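Long-range contacts in spike protein P5 (PDB 1YQ5), which forms, together with proteins P31 and P2, the spike complexes at the five-fold vertices of the phage PRD1 capsid, and is essential for infectivity: residues 4-9 with 41-46; 23-29 with 121-127; 65-71 with 131-137. The contacts are given in a common frame with arbitrary orientation. Numbering follows the deposited sequence.

Contact 1: 4-9 with 41-46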
loop_
_atom_site.group_PDB
_atom_site.type_symbol
_atom_site.label_atom_id
_atom_site.label_comp_id
_atom_site.label_asym_id
_atom_site.label_seq_id
_atom_site.Cartn_x
_atom_site.Cartn_y
_atom_site.Cartn_z
ATOM N N THR A 4 -5.797 -4.704 -18.353
ATOM C CA THR A 4 -5.258 -5.231 -19.604
ATOM C C THR A 4 -4.060 -6.149 -19.388
ATOM O O THR A 4 -3.872 -7.120 -20.123
ATOM C CB THR A 4 -4.826 -4.089 -20.537
ATOM O OG1 THR A 4 -3.767 -3.349 -19.923
ATOM C CG2 THR A 4 -5.999 -3.151 -20.804
ATOM N N ASP A 5 -3.249 -5.837 -18.384
ATOM C CA ASP A 5 -2.070 -6.638 -18.097
ATOM C C ASP A 5 -1.833 -6.778 -16.606
ATOM O O ASP A 5 -2.035 -5.835 -15.842
ATOM C CB ASP A 5 -0.834 -6.010 -18.742
ATOM C CG ASP A 5 -1.019 -5.765 -20.221
ATOM O OD1 ASP A 5 -1.627 -4.736 -20.584
ATOM O OD2 ASP A 5 -0.566 -6.610 -21.016
ATOM N N ALA A 6 -1.398 -7.964 -16.203
ATOM C CA ALA A 6 -1.119 -8.233 -14.800
ATOM C C ALA A 6 -0.284 -9.493 -14.682
ATOM O O ALA A 6 -0.308 -10.359 -15.561
ATOM C CB ALA A 6 -2.424 -8.396 -14.019
ATOM N N LEU A 7 0.463 -9.586 -13.591
ATOM C CA LEU A 7 1.297 -10.748 -13.335
ATOM C C LEU A 7 1.431 -10.901 -11.827
ATOM O O LEU A 7 1.764 -9.949 -11.132
ATOM C CB LEU A 7 2.679 -10.561 -13.966
ATOM C CG LEU A 7 3.647 -11.731 -13.791
ATOM C CD1 LEU A 7 3.073 -12.950 -14.490
ATOM C CD2 LEU A 7 5.014 -11.382 -14.377
ATOM N N SER A 8 1.148 -12.099 -11.328
ATOM C CA SER A 8 1.247 -12.382 -9.904
ATOM C C SER A 8 2.193 -13.566 -9.742
ATOM O O SER A 8 2.006 -14.612 -10.368
ATOM C CB SER A 8 -0.138 -12.701 -9.333
ATOM O OG SER A 8 -0.086 -12.831 -7.922
ATOM N N LEU A 9 3.209 -13.396 -8.904
ATOM C CA LEU A 9 4.207 -14.432 -8.702
ATOM C C LEU A 9 4.397 -14.830 -7.245
ATOM O O LEU A 9 4.172 -14.034 -6.329
ATOM C CB LEU A 9 5.560 -13.957 -9.240
ATOM C CG LEU A 9 5.617 -13.326 -10.633
ATOM C CD1 LEU A 9 6.982 -12.689 -10.844
ATOM C CD2 LEU A 9 5.339 -14.383 -11.692
ATOM N N GLY A 41 -2.936 -10.899 -20.031
ATOM C CA GLY A 41 -2.323 -10.205 -21.150
ATOM C C GLY A 41 -0.870 -10.613 -21.294
ATOM O O GLY A 41 -0.440 -11.608 -20.714
ATOM N N THR A 42 -0.102 -9.840 -22.055
ATOM C CA THR A 42 1.300 -10.151 -22.277
ATOM C C THR A 42 2.224 -8.968 -22.007
ATOM O O THR A 42 3.418 -9.029 -22.310
ATOM C CB THR A 42 1.528 -10.598 -23.727
ATOM O OG1 THR A 42 1.072 -9.567 -24.610
ATOM C CG2 THR A 42 0.755 -11.874 -24.023
ATOM N N GLY A 43 1.681 -7.900 -21.438
ATOM C CA GLY A 43 2.487 -6.721 -21.169
ATOM C C GLY A 43 3.455 -6.835 -20.006
ATOM O O GLY A 43 4.443 -6.100 -19.947
ATOM N N LEU A 44 3.178 -7.749 -19.082
ATOM C CA LEU A 44 4.026 -7.949 -17.911
ATOM C C LEU A 44 4.498 -9.393 -17.846
ATOM O O LEU A 44 3.688 -10.311 -17.733
ATOM C CB LEU A 44 3.251 -7.601 -16.641
ATOM C CG LEU A 44 2.886 -6.125 -16.476
ATOM C CD1 LEU A 44 1.770 -5.972 -15.444
ATOM C CD2 LEU A 44 4.125 -5.351 -16.053
ATOM N N THR A 45 5.812 -9.588 -17.909
ATOM C CA THR A 45 6.380 -10.929 -17.880
ATOM C C THR A 45 7.581 -11.028 -16.942
ATOM O O THR A 45 8.357 -10.079 -16.810
ATOM C CB THR A 45 6.825 -11.337 -19.288
ATOM O OG1 THR A 45 7.783 -10.391 -19.768
ATOM C CG2 THR A 45 5.634 -11.346 -20.240
ATOM N N LYS A 46 7.734 -12.181 -16.297
ATOM C CA LYS A 46 8.847 -12.396 -15.380
ATOM C C LYS A 46 10.141 -12.628 -16.150
ATOM O O LYS A 46 10.129 -13.182 -17.251
ATOM C CB LYS A 46 8.562 -13.597 -14.472
ATOM C CG LYS A 46 8.382 -14.925 -15.209
ATOM C CD LYS A 46 7.867 -16.014 -14.269
ATOM C CE LYS A 46 7.680 -17.347 -14.995
ATOM N NZ LYS A 46 7.022 -18.365 -14.123
HETATM O O HOH W 1 -1.576 -7.690 -23.268
#
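Asp5 makes the polar link of this contact. With chi1 in the m well its carboxylate turns from strand 5-9 into the 41-44 bend, where Asp5 OD2 accepts a hydrogen bond from Gly43 N (2.6 Å, 134° at the hydrogen). A water lies 2.7 Å from Asp5 OD2 and 2.9 Å from Thr42 N, bridging the two. Thr4 OG1 donates to Asp5 OD1 at 2.6 Å, an oxygen that also meets Lys57 in a salt bridge. Two glycines allow this approach: an ideal CB on Gly41 would lie 2.3 Å from Thr4 O and 2.8 Å from Asp5 OD2, and one on Gly43 2.4 Å from Asp5 OD2, all clashes.

Further along, Leu7 (t, p) and Leu44 (m, t) meet with their CB atoms 4.0 Å apart, while Leu7 CD2 reaches Lys46 N at 3.4 Å. Leu44 CD1 lies 3.7 Å from Ala6 CA. The leucines join edge strand 44-46 of one jelly-roll sheet to strand 5-11 of the other; the short axes of 5-9 and 44-46 approach to 6.4 Å with 26° between their N-to-C directions. Apolar contact thus combines with a buried carboxylate that holds the turn.

Contact 2: 23-29 with 121-127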
loop_
_atom_site.group_PDB
_atom_site.type_symbol
_atom_site.label_atom_id
_atom_site.label_comp_id
_atom_site.label_asym_id
_atom_site.label_seq_id
_atom_site.Cartn_x
_atom_site.Cartn_y
_atom_site.Cartn_z
ATOM N N ALA A 23 21.589 -10.921 4.787
ATOM C CA ALA A 23 21.081 -9.931 5.718
ATOM C C ALA A 23 21.590 -8.535 5.358
ATOM O O ALA A 23 22.651 -8.383 4.756
ATOM C CB ALA A 23 21.513 -10.283 7.143
ATOM N N ASN A 24 20.808 -7.527 5.723
ATOM C CA ASN A 24 21.152 -6.126 5.513
ATOM C C ASN A 24 21.782 -5.769 4.171
ATOM O O ASN A 24 22.839 -5.147 4.127
ATOM C CB ASN A 24 22.093 -5.652 6.622
ATOM C CG ASN A 24 21.965 -4.172 6.888
ATOM O OD1 ASN A 24 22.926 -3.505 7.281
ATOM N ND2 ASN A 24 20.771 -3.648 6.684
ATOM N N ALA A 25 21.128 -6.158 3.088
ATOM C CA ALA A 25 21.608 -5.851 1.752
ATOM C C ALA A 25 20.426 -6.001 0.811
ATOM O O ALA A 25 19.521 -6.796 1.070
ATOM C CB ALA A 25 22.727 -6.810 1.352
ATOM N N LEU A 26 20.420 -5.233 -0.272
ATOM C CA LEU A 26 19.330 -5.330 -1.230
ATOM C C LEU A 26 19.842 -5.652 -2.622
ATOM O O LEU A 26 20.293 -4.766 -3.350
ATOM C CB LEU A 26 18.519 -4.031 -1.261
ATOM C CG LEU A 26 17.689 -3.731 -0.010
ATOM C CD1 LEU A 26 17.014 -2.374 -0.176
ATOM C CD2 LEU A 26 16.648 -4.832 0.203
ATOM N N THR A 27 19.779 -6.930 -2.979
ATOM C CA THR A 27 20.215 -7.390 -4.291
ATOM C C THR A 27 18.945 -7.735 -5.055
ATOM O O THR A 27 18.146 -8.552 -4.593
ATOM C CB THR A 27 21.097 -8.654 -4.179
ATOM O OG1 THR A 27 22.247 -8.364 -3.375
ATOM C CG2 THR A 27 21.552 -9.114 -5.560
ATOM N N ASP A 28 18.754 -7.111 -6.213
ATOM C CA ASP A 28 17.559 -7.356 -7.009
ATOM C C ASP A 28 17.340 -8.831 -7.321
ATOM O O ASP A 28 18.281 -9.574 -7.598
ATOM C CB ASP A 28 17.606 -6.519 -8.287
ATOM C CG ASP A 28 17.593 -5.028 -7.992
ATOM O OD1 ASP A 28 16.947 -4.632 -6.998
ATOM O OD2 ASP A 28 18.209 -4.253 -8.751
ATOM N N PHE A 29 16.078 -9.239 -7.268
ATOM C CA PHE A 29 15.686 -10.627 -7.491
ATOM C C PHE A 29 15.583 -11.085 -8.943
ATOM O O PHE A 29 15.053 -10.383 -9.799
ATOM C CB PHE A 29 14.327 -10.895 -6.832
ATOM C CG PHE A 29 14.330 -10.787 -5.336
ATOM C CD1 PHE A 29 13.180 -10.378 -4.665
ATOM C CD2 PHE A 29 15.454 -11.135 -4.592
ATOM C CE1 PHE A 29 13.150 -10.321 -3.275
ATOM C CE2 PHE A 29 15.432 -11.081 -3.200
ATOM C CZ PHE A 29 14.274 -10.673 -2.542
ATOM N N LYS A 121 12.129 -3.747 -10.847
ATOM C CA LYS A 121 13.086 -4.541 -10.086
ATOM C C LYS A 121 12.634 -4.658 -8.633
ATOM O O LYS A 121 12.168 -3.685 -8.038
ATOM C CB LYS A 121 14.474 -3.908 -10.164
ATOM C CG LYS A 121 15.048 -3.855 -11.580
ATOM C CD LYS A 121 16.428 -3.212 -11.597
ATOM C CE LYS A 121 17.035 -3.233 -12.993
ATOM N NZ LYS A 121 18.397 -2.625 -13.013
ATOM N N PHE A 122 12.772 -5.853 -8.067
ATOM C CA PHE A 122 12.345 -6.096 -6.694
ATOM C C PHE A 122 13.448 -6.653 -5.804
ATOM O O PHE A 122 14.296 -7.432 -6.254
ATOM C CB PHE A 122 11.167 -7.080 -6.672
ATOM C CG PHE A 122 9.984 -6.638 -7.484
ATOM C CD1 PHE A 122 9.971 -6.796 -8.868
ATOM C CD2 PHE A 122 8.884 -6.050 -6.865
ATOM C CE1 PHE A 122 8.878 -6.378 -9.627
ATOM C CE2 PHE A 122 7.786 -5.626 -7.611
ATOM C CZ PHE A 122 7.784 -5.791 -8.999
ATOM N N SER A 123 13.416 -6.263 -4.534
ATOM C CA SER A 123 14.385 -6.745 -3.560
ATOM C C SER A 123 13.909 -6.497 -2.139
ATOM O O SER A 123 13.146 -5.564 -1.872
ATOM C CB SER A 123 15.745 -6.067 -3.749
ATOM O OG SER A 123 16.717 -6.666 -2.901
ATOM N N LEU A 124 14.360 -7.353 -1.232
ATOM C CA LEU A 124 14.022 -7.228 0.177
ATOM C C LEU A 124 14.996 -8.077 0.982
ATOM O O LEU A 124 15.711 -8.914 0.424
ATOM C CB LEU A 124 12.572 -7.676 0.430
ATOM C CG LEU A 124 12.141 -9.126 0.183
ATOM C CD1 LEU A 124 12.748 -10.049 1.240
ATOM C CD2 LEU A 124 10.621 -9.209 0.241
ATOM N N CYS A 125 15.029 -7.845 2.287
ATOM C CA CYS A 125 15.898 -8.586 3.190
ATOM C C CYS A 125 15.445 -8.225 4.582
ATOM O O CYS A 125 14.471 -7.497 4.753
ATOM C CB CYS A 125 17.352 -8.133 3.045
ATOM S SG CYS A 125 17.690 -6.483 3.792
ATOM N N ASN A 126 16.143 -8.765 5.570
ATOM C CA ASN A 126 15.893 -8.423 6.957
ATOM C C ASN A 126 17.236 -7.780 7.286
ATOM O O ASN A 126 18.280 -8.279 6.849
ATOM C CB ASN A 126 15.686 -9.659 7.819
ATOM C CG ASN A 126 15.463 -9.307 9.274
ATOM O OD1 ASN A 126 14.328 -9.062 9.705
ATOM N ND2 ASN A 126 16.544 -9.250 10.037
ATOM N N ASP A 127 17.230 -6.684 8.034
ATOM C CA ASP A 127 18.484 -6.002 8.330
ATOM C C ASP A 127 19.363 -6.674 9.377
ATOM O O ASP A 127 20.492 -6.245 9.600
ATOM C CB ASP A 127 18.216 -4.547 8.739
ATOM C CG ASP A 127 17.405 -4.432 10.020
ATOM O OD1 ASP A 127 17.137 -5.463 10.670
ATOM O OD2 ASP A 127 17.035 -3.296 10.377
HETATM O O HOH W 2 18.246 -8.989 -1.368
HETATM O O HOH W 3 19.341 -4.974 -11.116
HETATM O O HOH W 4 14.363 -7.656 -9.803
#
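In this C-terminal jelly-roll domain of P5, the irregular segment 23-29 runs antiparallel beside strand 121-126, as the pairings Asn24-Asp127 and Asp28-Ser123 (CA atoms 3.9 and 4.7 Å apart) indicate. Lys121, Ser123, Cys125 and Asp127 give their backbone bonds to strand 76-83; the alternate residues Phe122 and Asn126 turn their backbone carbonyls to the segment. It is pinned at both ends, by Asn24 N to Asn126 O (2.9 Å, 174°) and Phe29 N to Phe122 O (2.7 Å, 164°).

Between these pins the segment bows outward, and side chains fill the gap. Leu26 slots over the strand between Ser123 and Cys125: its CD2 lies 3.6 Å from Leu124 CA and 4.1 Å from Cys125 SG, and its CB is 3.6 Å from Ser123 OG. Leu97 of the third subunit packs on Leu26. Cys125, pointing at the bow, brings its CB to 3.2 Å from Ala25 O, and its SG takes a weak hydrogen bond from Ala25 N (3.5 Å).

Phe29 lays one ring face over the backbone, with Ser123 CA 4.0 Å from the centroid and 19° off the normal, a CH-pi contact; its CZ touches Leu124 CG at 3.8 Å. Strand 135-142 adds Ile136 against this ring. Asp28, salt-bridged to Arg80 and Lys82, keeps its OD2 4.6 Å from Lys121 NZ, with a water between them. Another water bridges the backbones beside the Phe29 N to Phe122 O bond, donating to Phe29 O at 2.8 Å and accepting from Phe122 N at 3.0 Å.

Contact 3: 65-71 with 131-137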
loop_
_atom_site.group_PDB
_atom_site.type_symbol
_atom_site.label_atom_id
_atom_site.label_comp_id
_atom_site.label_asym_id
_atom_site.label_seq_id
_atom_site.Cartn_x
_atom_site.Cartn_y
_atom_site.Cartn_z
HETATM N N MSE A 65 4.431 -6.167 -3.072
HETATM C CA MSE A 65 5.390 -7.212 -2.778
HETATM C C MSE A 65 5.293 -7.459 -1.290
HETATM O O MSE A 65 5.399 -6.527 -0.490
HETATM C CB MSE A 65 6.818 -6.812 -3.137
HETATM C CG MSE A 65 7.817 -7.854 -2.640
HETATM SE SE MSE A 65 9.625 -7.622 -3.258
HETATM C CE MSE A 65 9.898 -5.808 -2.568
ATOM N N THR A 66 5.073 -8.716 -0.924
ATOM C CA THR A 66 4.953 -9.097 0.473
ATOM C C THR A 66 5.897 -10.239 0.804
ATOM O O THR A 66 6.329 -10.980 -0.078
ATOM C CB THR A 66 3.523 -9.564 0.801
ATOM O OG1 THR A 66 3.164 -10.638 -0.077
ATOM C CG2 THR A 66 2.536 -8.421 0.634
ATOM N N VAL A 67 6.213 -10.375 2.085
ATOM C CA VAL A 67 7.081 -11.449 2.527
ATOM C C VAL A 67 6.727 -11.918 3.924
ATOM O O VAL A 67 6.345 -11.125 4.786
ATOM C CB VAL A 67 8.578 -11.032 2.542
ATOM C CG1 VAL A 67 8.792 -9.864 3.493
ATOM C CG2 VAL A 67 9.439 -12.213 2.976
ATOM N N LYS A 68 6.835 -13.228 4.113
ATOM C CA LYS A 68 6.630 -13.874 5.396
ATOM C C LYS A 68 7.816 -14.829 5.509
ATOM O O LYS A 68 8.112 -15.575 4.575
ATOM C CB LYS A 68 5.328 -14.690 5.443
ATOM C CG LYS A 68 4.034 -13.892 5.574
ATOM C CD LYS A 68 4.070 -12.896 6.731
ATOM C CE LYS A 68 4.479 -13.529 8.065
ATOM N NZ LYS A 68 3.538 -14.576 8.571
ATOM N N ASN A 69 8.512 -14.766 6.636
ATOM C CA ASN A 69 9.643 -15.643 6.923
ATOM C C ASN A 69 9.538 -15.772 8.433
ATOM O O ASN A 69 10.306 -15.174 9.195
ATOM C CB ASN A 69 10.968 -14.995 6.516
ATOM C CG ASN A 69 12.132 -15.965 6.599
ATOM O OD1 ASN A 69 12.528 -16.383 7.690
ATOM N ND2 ASN A 69 12.678 -16.338 5.447
ATOM N N ASN A 70 8.541 -16.554 8.839
ATOM C CA ASN A 70 8.193 -16.777 10.232
ATOM C C ASN A 70 9.301 -17.116 11.212
ATOM O O ASN A 70 9.134 -16.911 12.412
ATOM C CB ASN A 70 7.084 -17.831 10.301
ATOM C CG ASN A 70 5.820 -17.376 9.597
ATOM O OD1 ASN A 70 5.814 -16.336 8.935
ATOM N ND2 ASN A 70 4.744 -18.145 9.737
ATOM N N THR A 71 10.424 -17.622 10.717
ATOM C CA THR A 71 11.541 -17.969 11.588
ATOM C C THR A 71 12.486 -16.799 11.861
ATOM O O THR A 71 13.487 -16.952 12.567
ATOM C CB THR A 71 12.338 -19.148 11.015
ATOM O OG1 THR A 71 12.589 -18.929 9.620
ATOM C CG2 THR A 71 11.550 -20.442 11.202
ATOM N N LEU A 131 17.496 -14.681 5.172
ATOM C CA LEU A 131 16.182 -15.300 5.014
ATOM C C LEU A 131 16.317 -16.561 4.167
ATOM O O LEU A 131 16.786 -16.501 3.034
ATOM C CB LEU A 131 15.213 -14.334 4.327
ATOM C CG LEU A 131 15.007 -12.966 4.984
ATOM C CD1 LEU A 131 14.036 -12.144 4.144
ATOM C CD2 LEU A 131 14.478 -13.145 6.398
ATOM N N SER A 132 15.917 -17.702 4.718
ATOM C CA SER A 132 15.998 -18.959 3.984
ATOM C C SER A 132 14.723 -19.780 4.154
ATOM O O SER A 132 14.711 -20.983 3.901
ATOM C CB SER A 132 17.205 -19.774 4.460
ATOM O OG SER A 132 17.077 -20.112 5.828
ATOM N N ASN A 133 13.650 -19.120 4.579
ATOM C CA ASN A 133 12.363 -19.783 4.796
ATOM C C ASN A 133 11.290 -18.745 4.504
ATOM O O ASN A 133 10.398 -18.498 5.313
ATOM C CB ASN A 133 12.275 -20.260 6.250
ATOM C CG ASN A 133 10.897 -20.776 6.618
ATOM O OD1 ASN A 133 10.271 -21.510 5.853
ATOM N ND2 ASN A 133 10.419 -20.398 7.800
ATOM N N TYR A 134 11.382 -18.154 3.319
ATOM C CA TYR A 134 10.479 -17.090 2.917
ATOM C C TYR A 134 9.453 -17.422 1.847
ATOM O O TYR A 134 9.664 -18.284 0.998
ATOM C CB TYR A 134 11.316 -15.902 2.434
ATOM C CG TYR A 134 12.222 -16.251 1.265
ATOM C CD1 TYR A 134 11.748 -16.215 -0.045
ATOM C CD2 TYR A 134 13.539 -16.665 1.474
ATOM C CE1 TYR A 134 12.558 -16.582 -1.121
ATOM C CE2 TYR A 134 14.360 -17.035 0.405
ATOM C CZ TYR A 134 13.858 -16.992 -0.887
ATOM O OH TYR A 134 14.646 -17.370 -1.947
ATOM N N ILE A 135 8.325 -16.729 1.919
ATOM C CA ILE A 135 7.280 -16.852 0.920
ATOM C C ILE A 135 7.074 -15.407 0.498
ATOM O O ILE A 135 6.586 -14.581 1.272
ATOM C CB ILE A 135 5.965 -17.411 1.479
ATOM C CG1 ILE A 135 6.146 -18.879 1.868
ATOM C CG2 ILE A 135 4.874 -17.309 0.404
ATOM C CD1 ILE A 135 6.529 -19.767 0.694
ATOM N N ILE A 136 7.496 -15.105 -0.721
ATOM C CA ILE A 136 7.384 -13.765 -1.257
ATOM C C ILE A 136 6.385 -13.757 -2.401
ATOM O O ILE A 136 6.421 -14.621 -3.283
ATOM C CB ILE A 136 8.757 -13.263 -1.772
ATOM C CG1 ILE A 136 9.742 -13.184 -0.603
ATOM C CG2 ILE A 136 8.607 -11.900 -2.449
ATOM C CD1 ILE A 136 11.155 -12.812 -1.016
ATOM N N ASN A 137 5.473 -12.796 -2.362
ATOM C CA ASN A 137 4.480 -12.651 -3.411
ATOM C C ASN A 137 4.674 -11.285 -4.041
ATOM O O ASN A 137 4.802 -10.279 -3.341
ATOM C CB ASN A 137 3.069 -12.770 -2.839
ATOM C CG ASN A 137 2.694 -14.205 -2.524
ATOM O OD1 ASN A 137 2.368 -14.988 -3.424
ATOM N ND2 ASN A 137 2.751 -14.561 -1.253
HETATM O O HOH W 5 4.214 -13.167 0.778
HETATM O O HOH W 6 7.956 -18.641 6.596
HETATM O O HOH W 7 15.099 -17.952 7.573
#
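Four backbone hydrogen bonds form the ladder between the two strands. Thr66 N to Asn137 O (2.9 Å) is answered by Asn137 N to Thr66 O (3.0 Å); two residues on, Lys68 N to Ile135 O (3.2 Å) is answered by Ile135 N to Lys68 O (2.9 Å), all with angles of 150° or more. Beyond the ladder, Asn133 ND2 donates to Thr71 OG1 at 3.2 Å, and Lys68 NZ binds Asn70 OD1 at 2.9 Å while forming a salt bridge with Asp87 of the second subunit. One water joins the strands, 2.9 Å from both Thr66 OG1 and Asn137 ND2 and 2.8 Å from Ile135 O. A second connects Asn70 N (3.1 Å) to Asn133 O (2.8 Å).

The axes of strands 65-68 and 135-137 lie 4.7 Å apart at 169°, an antiparallel pair inside one sheet of the jelly-roll sandwich, flanked in turn by strands 100-109 and 5-11. Val67 and Ile136 form its non-hydrogen-bonded pair, CA atoms 4.5 Å apart. CA-H...O contacts support it: Val67 CA to Ile135 O is 3.4 Å and Ile136 CA to Thr66 O 3.2 Å.

On the face of Val67 and Ile136, Val67 CG2 lies 3.7 Å from Ile136 CG1. Selenomethionine Met65 brings its CG to 4.1 Å from Ile136 CG2, and Val67 CG2 lies 4.2 Å from Tyr134 CB. The other face, with Thr66 and Lys68, packs on Phe88 and Val89 of the second subunit.

Contacts 2 and 3 have centres 12 Å apart and interlock through the sandwich core: Leu124 CD2 lies 3.6 Å from Val67 CB, Leu124 CD1 3.8 Å from Leu131 CD1, and Phe122 CB 3.8 Å from Met65 SE. Contact 1 lies further off, with centres about 23 Å from contact 2 and 22 Å from contact 3, on the opposite side of the chain's centre from both. It still touches contact 3, Leu9 O being 3.6 Å from Asn137 OD1, because strands 5-11 and 135-142 are sheet neighbours. In the trimer, contacts 1 and 3 both meet the second subunit, whereas contact 2 meets the third.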